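Local coordinates for protein telomere length regulator taz1 (Schizosaccharomyces pombe, PDB 4ZMI) that binds double-stranded telomeric DNA and regulates telomere length and function in fission yeast, also repressing the expression of genes next to telomeres, at residues F145-I150 against Q209-F214; R121-D126 against H223-F228; N113-L118 against F153-N158. All blocks are in the same frame, centred on the assembly; numbering follows the deposited sequence.

Interaction 1: residues F145-I150 against Q209-F214; sequences FEELVI and QLRASF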
loop_
_atom_site.group_PDB
_atom_site.type_symbol
_atom_site.label_atom_id
_atom_site.label_comp_id
_atom_site.label_asym_id
_atom_site.label_seq_id
_atom_site.Cartn_x
_atom_site.Cartn_y
_atom_site.Cartn_z
ATOM N N PHE A 145 6.785 -7.209 2.231
ATOM C CA PHE A 145 5.619 -7.985 2.661
ATOM C C PHE A 145 5.914 -8.771 3.930
ATOM O O PHE A 145 5.098 -8.805 4.848
ATOM C CB PHE A 145 5.087 -8.910 1.556
ATOM C CG PHE A 145 3.814 -9.621 1.935
ATOM C CD1 PHE A 145 2.575 -9.029 1.707
ATOM C CD2 PHE A 145 3.849 -10.857 2.553
ATOM C CE1 PHE A 145 1.406 -9.673 2.069
ATOM C CE2 PHE A 145 2.685 -11.498 2.930
ATOM C CZ PHE A 145 1.463 -10.912 2.684
ATOM N N GLU A 146 7.088 -9.394 3.998
ATOM C CA GLU A 146 7.452 -10.135 5.211
ATOM C C GLU A 146 7.576 -9.235 6.421
ATOM O O GLU A 146 7.192 -9.627 7.512
ATOM C CB GLU A 146 8.731 -10.946 5.033
ATOM C CG GLU A 146 8.855 -12.104 6.004
ATOM C CD GLU A 146 9.723 -11.790 7.204
ATOM O OE1 GLU A 146 10.305 -10.680 7.256
ATOM O OE2 GLU A 146 9.828 -12.663 8.094
ATOM N N GLU A 147 8.085 -8.026 6.226
ATOM C CA GLU A 147 8.135 -7.043 7.305
ATOM C C GLU A 147 6.751 -6.642 7.839
ATOM O O GLU A 147 6.545 -6.589 9.059
ATOM C CB GLU A 147 8.902 -5.797 6.875
ATOM C CG GLU A 147 9.093 -4.814 8.014
ATOM C CD GLU A 147 10.087 -5.315 9.069
ATOM O OE1 GLU A 147 10.970 -6.119 8.711
ATOM O OE2 GLU A 147 9.988 -4.899 10.249
ATOM N N LEU A 148 5.809 -6.363 6.932
ATOM C CA LEU A 148 4.452 -6.038 7.345
ATOM C C LEU A 148 3.898 -7.213 8.128
ATOM O O LEU A 148 3.172 -7.036 9.093
ATOM C CB LEU A 148 3.553 -5.749 6.133
ATOM C CG LEU A 148 4.037 -4.570 5.300
ATOM C CD1 LEU A 148 3.214 -4.440 4.020
ATOM C CD2 LEU A 148 3.925 -3.316 6.162
ATOM N N VAL A 149 4.264 -8.426 7.727
ATOM C CA VAL A 149 3.784 -9.605 8.449
ATOM C C VAL A 149 4.326 -9.617 9.884
ATOM O O VAL A 149 3.562 -9.854 10.834
ATOM C CB VAL A 149 4.080 -10.916 7.696
ATOM C CG1 VAL A 149 3.674 -12.121 8.521
ATOM C CG2 VAL A 149 3.326 -10.913 6.376
ATOM N N ILE A 150 5.619 -9.312 10.041
ATOM C CA ILE A 150 6.235 -9.239 11.366
ATOM C C ILE A 150 5.538 -8.174 12.198
ATOM O O ILE A 150 5.136 -8.427 13.336
ATOM C CB ILE A 150 7.723 -8.839 11.315
ATOM C CG1 ILE A 150 8.482 -9.645 10.275
ATOM C CG2 ILE A 150 8.344 -9.044 12.672
ATOM C CD1 ILE A 150 8.566 -11.099 10.600
ATOM N N GLN A 209 11.063 -12.513 16.654
ATOM C CA GLN A 209 10.300 -11.474 15.982
ATOM C C GLN A 209 11.292 -10.381 15.591
ATOM O O GLN A 209 11.242 -9.249 16.083
ATOM C CB GLN A 209 9.189 -10.943 16.898
ATOM C CG GLN A 209 7.878 -10.574 16.184
ATOM C CD GLN A 209 7.014 -11.780 15.802
ATOM O OE1 GLN A 209 6.606 -11.926 14.649
ATOM N NE2 GLN A 209 6.717 -12.633 16.778
ATOM N N LEU A 210 12.214 -10.750 14.708
ATOM C CA LEU A 210 13.267 -9.853 14.263
ATOM C C LEU A 210 12.692 -8.718 13.461
ATOM O O LEU A 210 12.865 -8.655 12.239
ATOM C CB LEU A 210 14.270 -10.615 13.412
ATOM C CG LEU A 210 15.255 -11.369 14.278
ATOM C CD1 LEU A 210 15.742 -12.579 13.535
ATOM C CD2 LEU A 210 16.407 -10.458 14.621
ATOM N N ARG A 211 11.989 -7.828 14.149
ATOM C CA ARG A 211 11.316 -6.717 13.485
ATOM C C ARG A 211 12.398 -5.702 13.137
ATOM O O ARG A 211 13.392 -5.588 13.865
ATOM C CB ARG A 211 10.271 -6.123 14.432
ATOM C CG ARG A 211 9.690 -4.797 14.013
ATOM C CD ARG A 211 9.468 -3.912 15.229
ATOM N NE ARG A 211 8.067 -3.851 15.621
ATOM C CZ ARG A 211 7.519 -4.661 16.515
ATOM N NH1 ARG A 211 8.268 -5.587 17.102
ATOM N NH2 ARG A 211 6.234 -4.548 16.823
ATOM N N ALA A 212 12.255 -5.003 12.014
ATOM C CA ALA A 212 13.211 -3.939 11.710
ATOM C C ALA A 212 12.918 -2.684 12.507
ATOM O O ALA A 212 11.816 -2.506 13.016
ATOM C CB ALA A 212 13.256 -3.638 10.249
ATOM N N SER A 213 13.925 -1.829 12.634
ATOM C CA SER A 213 13.736 -0.545 13.270
ATOM C C SER A 213 12.815 0.294 12.395
ATOM O O SER A 213 12.839 0.184 11.160
ATOM C CB SER A 213 15.064 0.169 13.398
ATOM O OG SER A 213 15.663 0.261 12.122
ATOM N N PHE A 214 12.013 1.132 13.045
ATOM C CA PHE A 214 11.078 1.996 12.343
ATOM C C PHE A 214 11.730 2.892 11.284
ATOM O O PHE A 214 11.265 2.924 10.150
ATOM C CB PHE A 214 10.214 2.807 13.315
ATOM C CG PHE A 214 9.003 3.415 12.660
ATOM C CD1 PHE A 214 7.981 2.608 12.198
ATOM C CD2 PHE A 214 8.901 4.778 12.479
ATOM C CE1 PHE A 214 6.871 3.148 11.582
ATOM C CE2 PHE A 214 7.790 5.324 11.874
ATOM C CZ PHE A 214 6.773 4.507 11.425
HETATM O O HOH W 1 9.470 -2.709 11.558
HETATM O O HOH W 2 12.070 -8.736 9.577
#

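Interaction 2: residues R121-D126 against H223-F228; sequences RSIVLD and HFLLEF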
loop_
_atom_site.group_PDB
_atom_site.type_symbol
_atom_site.label_atom_id
_atom_site.label_comp_id
_atom_site.label_asym_id
_atom_site.label_seq_id
_atom_site.Cartn_x
_atom_site.Cartn_y
_atom_site.Cartn_z
ATOM N N ARG A 121 -0.151 -2.785 3.148
ATOM C CA ARG A 121 -0.440 -4.159 2.768
ATOM C C ARG A 121 -1.103 -4.200 1.388
ATOM O O ARG A 121 -0.711 -5.001 0.522
ATOM C CB ARG A 121 -1.320 -4.847 3.798
ATOM C CG ARG A 121 -1.189 -6.345 3.743
ATOM C CD ARG A 121 -2.203 -7.012 4.626
ATOM N NE ARG A 121 -2.145 -6.459 5.962
ATOM C CZ ARG A 121 -3.003 -6.762 6.917
ATOM N NH1 ARG A 121 -3.967 -7.630 6.670
ATOM N NH2 ARG A 121 -2.884 -6.202 8.109
ATOM N N SER A 122 -2.080 -3.315 1.179
ATOM C CA SER A 122 -2.783 -3.256 -0.102
ATOM C C SER A 122 -1.802 -2.968 -1.208
ATOM O O SER A 122 -1.830 -3.620 -2.239
ATOM C CB SER A 122 -3.848 -2.147 -0.078
ATOM O OG SER A 122 -4.852 -2.510 0.832
ATOM N N ILE A 123 -0.948 -1.965 -1.005
ATOM C CA ILE A 123 -0.045 -1.552 -2.077
ATOM C C ILE A 123 0.945 -2.650 -2.428
ATOM O O ILE A 123 1.131 -2.944 -3.605
ATOM C CB ILE A 123 0.676 -0.242 -1.745
ATOM C CG1 ILE A 123 -0.356 0.857 -1.538
ATOM C CG2 ILE A 123 1.631 0.167 -2.863
ATOM C CD1 ILE A 123 0.193 2.058 -0.816
ATOM N N VAL A 124 1.571 -3.257 -1.414
ATOM C CA VAL A 124 2.485 -4.378 -1.655
ATOM C C VAL A 124 1.810 -5.558 -2.394
ATOM O O VAL A 124 2.361 -6.075 -3.353
ATOM C CB VAL A 124 3.124 -4.886 -0.333
ATOM C CG1 VAL A 124 4.023 -6.102 -0.592
ATOM C CG2 VAL A 124 3.910 -3.783 0.338
ATOM N N LEU A 125 0.623 -5.979 -1.949
ATOM C CA LEU A 125 -0.090 -7.080 -2.598
ATOM C C LEU A 125 -0.467 -6.691 -4.019
ATOM O O LEU A 125 -0.398 -7.516 -4.926
ATOM C CB LEU A 125 -1.347 -7.498 -1.824
ATOM C CG LEU A 125 -1.100 -8.300 -0.532
ATOM C CD1 LEU A 125 -2.341 -8.245 0.327
ATOM C CD2 LEU A 125 -0.739 -9.761 -0.799
ATOM N N ASP A 126 -0.867 -5.436 -4.212
ATOM C CA ASP A 126 -1.253 -4.976 -5.544
ATOM C C ASP A 126 -0.058 -5.074 -6.474
ATOM O O ASP A 126 -0.167 -5.597 -7.575
ATOM C CB ASP A 126 -1.770 -3.550 -5.507
ATOM C CG ASP A 126 -2.265 -3.076 -6.864
ATOM O OD1 ASP A 126 -3.078 -3.790 -7.493
ATOM O OD2 ASP A 126 -1.828 -1.987 -7.301
ATOM N N HIS A 223 11.471 4.103 -0.115
ATOM C CA HIS A 223 12.219 3.581 -1.245
ATOM C C HIS A 223 11.288 2.820 -2.179
ATOM O O HIS A 223 11.272 3.071 -3.385
ATOM C CB HIS A 223 13.348 2.658 -0.781
ATOM C CG HIS A 223 14.385 2.399 -1.832
ATOM N ND1 HIS A 223 14.164 1.569 -2.911
ATOM C CD2 HIS A 223 15.655 2.853 -1.961
ATOM C CE1 HIS A 223 15.251 1.527 -3.664
ATOM N NE2 HIS A 223 16.170 2.301 -3.110
ATOM N N PHE A 224 10.506 1.906 -1.608
ATOM C CA PHE A 224 9.652 1.022 -2.401
ATOM C C PHE A 224 8.566 1.766 -3.163
ATOM O O PHE A 224 8.303 1.458 -4.319
ATOM C CB PHE A 224 9.013 -0.052 -1.525
ATOM C CG PHE A 224 8.019 -0.907 -2.257
ATOM C CD1 PHE A 224 8.446 -1.932 -3.073
ATOM C CD2 PHE A 224 6.666 -0.689 -2.125
ATOM C CE1 PHE A 224 7.542 -2.724 -3.736
ATOM C CE2 PHE A 224 5.760 -1.473 -2.794
ATOM C CZ PHE A 224 6.196 -2.491 -3.600
ATOM N N LEU A 225 7.940 2.743 -2.512
ATOM C CA LEU A 225 6.926 3.560 -3.162
ATOM C C LEU A 225 7.549 4.419 -4.259
ATOM O O LEU A 225 6.855 4.902 -5.143
ATOM C CB LEU A 225 6.215 4.466 -2.146
ATOM C CG LEU A 225 5.518 3.856 -0.923
ATOM C CD1 LEU A 225 4.770 4.918 -0.120
ATOM C CD2 LEU A 225 4.575 2.740 -1.321
ATOM N N LEU A 226 8.859 4.628 -4.188
ATOM C CA LEU A 226 9.553 5.409 -5.204
ATOM C C LEU A 226 9.851 4.579 -6.448
ATOM O O LEU A 226 9.610 5.044 -7.558
ATOM C CB LEU A 226 10.841 6.016 -4.649
ATOM C CG LEU A 226 10.701 7.273 -3.792
ATOM C CD1 LEU A 226 12.026 7.624 -3.138
ATOM C CD2 LEU A 226 10.202 8.429 -4.622
ATOM N N GLU A 227 10.374 3.364 -6.266
ATOM C CA GLU A 227 10.551 2.421 -7.376
ATOM C C GLU A 227 9.239 2.227 -8.120
ATOM O O GLU A 227 9.197 2.286 -9.348
ATOM C CB GLU A 227 10.979 1.041 -6.881
ATOM C CG GLU A 227 12.163 0.990 -5.955
ATOM C CD GLU A 227 12.455 -0.429 -5.515
ATOM O OE1 GLU A 227 12.339 -1.352 -6.352
ATOM O OE2 GLU A 227 12.782 -0.622 -4.328
ATOM N N PHE A 228 8.180 1.957 -7.358
ATOM C CA PHE A 228 6.834 1.786 -7.898
ATOM C C PHE A 228 6.516 2.997 -8.776
ATOM O O PHE A 228 6.021 2.844 -9.890
ATOM C CB PHE A 228 5.831 1.650 -6.737
ATOM C CG PHE A 228 4.521 0.956 -7.090
ATOM C CD1 PHE A 228 3.780 0.328 -6.096
ATOM C CD2 PHE A 228 4.012 0.951 -8.383
ATOM C CE1 PHE A 228 2.575 -0.302 -6.381
ATOM C CE2 PHE A 228 2.791 0.316 -8.672
ATOM C CZ PHE A 228 2.081 -0.300 -7.670
#

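Interaction 3: residues N113-L118 against F153-N158; sequences NTNKHL and FGTDSN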
loop_
_atom_site.group_PDB
_atom_site.type_symbol
_atom_site.label_atom_id
_atom_site.label_comp_id
_atom_site.label_asym_id
_atom_site.label_seq_id
_atom_site.Cartn_x
_atom_site.Cartn_y
_atom_site.Cartn_z
ATOM N N ASN A 113 -0.447 3.564 14.444
ATOM C CA ASN A 113 0.188 3.011 15.641
ATOM C C ASN A 113 -0.341 1.648 16.102
ATOM O O ASN A 113 0.019 1.192 17.178
ATOM C CB ASN A 113 0.217 4.029 16.797
ATOM C CG ASN A 113 -1.145 4.258 17.433
ATOM O OD1 ASN A 113 -1.949 3.335 17.584
ATOM N ND2 ASN A 113 -1.406 5.503 17.824
ATOM N N THR A 114 -1.197 1.002 15.310
ATOM C CA THR A 114 -1.585 -0.373 15.618
ATOM C C THR A 114 -0.669 -1.345 14.869
ATOM O O THR A 114 -0.701 -2.557 15.101
ATOM C CB THR A 114 -3.024 -0.674 15.196
ATOM O OG1 THR A 114 -3.159 -0.464 13.784
ATOM C CG2 THR A 114 -4.024 0.217 15.944
ATOM N N ASN A 115 0.138 -0.800 13.963
ATOM C CA ASN A 115 1.028 -1.598 13.124
ATOM C C ASN A 115 0.312 -2.571 12.159
ATOM O O ASN A 115 0.919 -3.526 11.655
ATOM C CB ASN A 115 2.047 -2.349 13.991
ATOM C CG ASN A 115 2.890 -1.410 14.836
ATOM O OD1 ASN A 115 3.268 -0.337 14.388
ATOM N ND2 ASN A 115 3.174 -1.808 16.066
ATOM N N LYS A 116 -0.976 -2.345 11.909
ATOM C CA LYS A 116 -1.697 -3.149 10.911
ATOM C C LYS A 116 -1.302 -2.785 9.479
ATOM O O LYS A 116 -1.283 -3.635 8.595
ATOM C CB LYS A 116 -3.215 -3.009 11.084
ATOM C CG LYS A 116 -3.773 -3.784 12.269
ATOM C CD LYS A 116 -5.274 -3.520 12.386
ATOM C CE LYS A 116 -5.895 -4.294 13.531
ATOM N NZ LYS A 116 -7.342 -3.978 13.702
ATOM N N HIS A 117 -0.982 -1.517 9.267
ATOM C CA HIS A 117 -0.619 -0.995 7.956
ATOM C C HIS A 117 -1.449 -1.589 6.811
ATOM O O HIS A 117 -0.906 -2.129 5.850
ATOM C CB HIS A 117 0.872 -1.183 7.718
ATOM C CG HIS A 117 1.724 -0.686 8.849
ATOM N ND1 HIS A 117 1.783 0.650 9.200
ATOM C CD2 HIS A 117 2.537 -1.339 9.709
ATOM C CE1 HIS A 117 2.608 0.789 10.229
ATOM N NE2 HIS A 117 3.075 -0.399 10.558
ATOM N N LEU A 118 -2.768 -1.497 6.934
ATOM C CA LEU A 118 -3.667 -2.028 5.906
ATOM C C LEU A 118 -3.359 -1.450 4.545
ATOM O O LEU A 118 -3.425 -2.163 3.561
ATOM C CB LEU A 118 -5.129 -1.755 6.254
ATOM C CG LEU A 118 -5.580 -2.323 7.592
ATOM C CD1 LEU A 118 -7.021 -1.908 7.854
ATOM C CD2 LEU A 118 -5.433 -3.824 7.567
ATOM N N PHE A 153 1.932 -9.354 13.366
ATOM C CA PHE A 153 1.894 -10.430 14.358
ATOM C C PHE A 153 2.866 -10.240 15.484
ATOM O O PHE A 153 2.993 -11.114 16.326
ATOM C CB PHE A 153 2.203 -11.776 13.736
ATOM C CG PHE A 153 1.210 -12.205 12.733
ATOM C CD1 PHE A 153 1.568 -12.349 11.401
ATOM C CD2 PHE A 153 -0.092 -12.453 13.108
ATOM C CE1 PHE A 153 0.637 -12.741 10.458
ATOM C CE2 PHE A 153 -1.029 -12.846 12.168
ATOM C CZ PHE A 153 -0.662 -12.988 10.839
ATOM N N GLY A 154 3.578 -9.124 15.482
ATOM C CA GLY A 154 4.509 -8.842 16.560
ATOM C C GLY A 154 3.843 -7.960 17.601
ATOM O O GLY A 154 4.350 -7.785 18.704
ATOM N N THR A 155 2.692 -7.407 17.238
ATOM C CA THR A 155 1.957 -6.514 18.110
ATOM C C THR A 155 0.832 -7.311 18.754
ATOM O O THR A 155 -0.099 -7.744 18.069
ATOM C CB THR A 155 1.403 -5.327 17.300
ATOM O OG1 THR A 155 2.496 -4.627 16.682
ATOM C CG2 THR A 155 0.590 -4.372 18.187
ATOM N N ASP A 156 0.917 -7.513 20.069
ATOM C CA ASP A 156 0.089 -8.528 20.716
ATOM C C ASP A 156 -1.374 -8.142 20.884
ATOM O O ASP A 156 -2.207 -8.981 21.215
ATOM C CB ASP A 156 0.690 -8.967 22.051
ATOM C CG ASP A 156 1.923 -8.170 22.422
ATOM O OD1 ASP A 156 1.812 -6.924 22.496
ATOM O OD2 ASP A 156 2.998 -8.786 22.626
ATOM N N SER A 157 -1.690 -6.878 20.649
ATOM C CA SER A 157 -3.077 -6.452 20.678
ATOM C C SER A 157 -3.776 -6.705 19.331
ATOM O O SER A 157 -4.989 -6.501 19.201
ATOM C CB SER A 157 -3.167 -4.976 21.069
ATOM O OG SER A 157 -2.080 -4.247 20.524
ATOM N N ASN A 158 -3.014 -7.146 18.333
ATOM C CA ASN A 158 -3.585 -7.497 17.028
ATOM C C ASN A 158 -4.049 -8.953 16.995
ATOM O O ASN A 158 -3.266 -9.865 17.283
ATOM C CB ASN A 158 -2.594 -7.213 15.887
ATOM C CG ASN A 158 -2.447 -5.720 15.596
ATOM O OD1 ASN A 158 -3.323 -4.927 15.925
ATOM N ND2 ASN A 158 -1.331 -5.338 14.984
#

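Interaction 1: residues F145-I150 against Q209-F214
In the all-helical TRF-family domain of Taz1, the loop that leads into helix 214-229 crosses the flank of helix 137-154, and Glu-147 and Ile-150, one helical turn apart, receive it. Glu-147 has CG anti to the backbone N (chi1 -174°) and then bends at chi2, a shape that brings its carboxylate up to the loop backbone. There OE2 accepts the amide of Ala-212, N to OE2 2.9 Å, on the syn side and 18° out of the carboxylate plane. Two waters extend this grip: one donates to Glu-147 OE2 and to Ala-212 O, the other to Glu-147 OE1 and to O of Leu-210, the centre of an inverse gamma turn, so both carboxylate oxygens are tied to loop backbone. The guanidinium of Arg-211 does not pair with the acid, its NE lying 5.8 Å from Glu-147 OE2. The apolar half of the contact belongs to Ile-150, whose other neighbours include Thr-203 of helix 192-203. Its side chain and that of Gln-209, which is poorly ordered, run by one another in opposite senses, and the methyl CG2 of Ile-150 rests 3.9 Å from Gln-209 CG and equally 3.9 Å from Arg-211 CA.

Interaction 2: residues R121-D126 against H223-F228
Ile-123, on helix 118-130, points its CB toward helix 214-229 and meets three residues there: Phe-224, Leu-225 and Phe-228. From CB the side chain forks. CG1 lies anti to the carbonyl carbon and carries the chain on to CD1, anti to CA (chi2 163°), a tip that ends 4.5 Å from Leu-225 CD2. CG2 makes the closest approaches to the facing helix. This one methyl is 3.7 Å from Phe-228 CE1 and 3.9 Å from Phe-228 CD1, meeting that ring obliquely. It also faces the edge of the Phe-224 ring, near the ring plane, with CG2 to CE2 4.4 Å, and it touches the methyl CD2 of Leu-225 at 4.2 Å. Phe-224, Leu-225 and Phe-228 thus present two aromatic rings and a leucine methyl to one isoleucine methyl. Beside it, Val-124 adds its own methyl, CG2, 4.3 Å from Phe-224 CE2. Gln-102 of helix 95-107 touches both Ile-123 and Phe-228.

The short helical segments run at 44° to each other with their axes 11.8 Å apart, a wide spacing bridged by the two phenylalanines together with Ile-123, Val-124 and Leu-225. In Phe-228, CG is anti to the backbone N (chi1 -158°), which sets it on the side of 121-126. The CZ of this ring lies 4.3 Å from Asp-126 OD2, which sits at the ring edge. Phe-137 meets the Phe-224 ring with nearly parallel planes.

With no polar link across it, this buried contact near the centre of the domain probably depends on shape and on the exclusion of water, while the buried Asp-126 carboxylate finds its partners elsewhere, OD1 in Ser-79 OG and OD2 in Phe-78 N.

Interaction 3: residues N113-L118 against F153-N158
Asn-158 and Thr-155, the last and first residues of a type I beta turn just beyond helix 137-154, reach across to the loop 113-118 and carry most of this surface contact. Asn-158 uses its amide nitrogen: ND2 donates to Thr-114 O at 2.9 Å, nearly in line with the carbonyl bond (C=O...N angle 163°), and the acceptor lies close to the amide plane. CG is anti to the carbonyl carbon (chi1 -74°), which places it on the side of loop 113-118. The other end of the amide, OD1, is 3.6 Å from CE of Lys-116, whose extended chain crosses that of Asn-158 at a slant. An alanine in place of Asn-158 would probably leave Thr-114 O without this donor and open a gap beside the Lys-116 chain.

Thr-155 supplies the second link. Its OG1 accepts from Asn-115 ND2 at 3.0 Å, with the N-H...O angle close to straight, 165°, and the hydroxyl oxygen near the plane of the Asn-115 amide; the two side chains cross at about a right angle. The same hydroxyl is hydrogen-bonded to Arg-151 O, which anchors it to the preceding helix. Thr-155 also places its methyl CG2 3.8 Å from Thr-114 O.

Two side-chain amides, one from each loop, thus make the cross-links, fastening the beta turn after helix 137-154 to the loop that ends at His-117, the N-cap of helix 118-130, in this all-helical TRF-family domain.

Overall arrangement
From the N terminus, residues 113-118 run into helix 118-130, which carries 121-126. Helix 137-154 follows with 145-150, and its last residues, 153-154, begin segment 153-158, where interaction 3 closes its loop. The loop 209-214 closes interaction 1, and helix 214-229 closes interaction 2. Interaction 1 is nested inside interaction 2, while interaction 3 crosses both. Interactions 1 and 2 meet where Phe-145 and Leu-148 pack on Val-124, 1 and 3 where Gln-209 nears Gly-154, and 2 and 3 through a probable hydrogen bond from Arg-121 NH2 to Lys-116 O. Interactions 1 and 2 tie helix 214-229 and its leading loop to helices 137-154 and 118-130; interaction 3 joins the turn after 137-154 to the loop before 118-130.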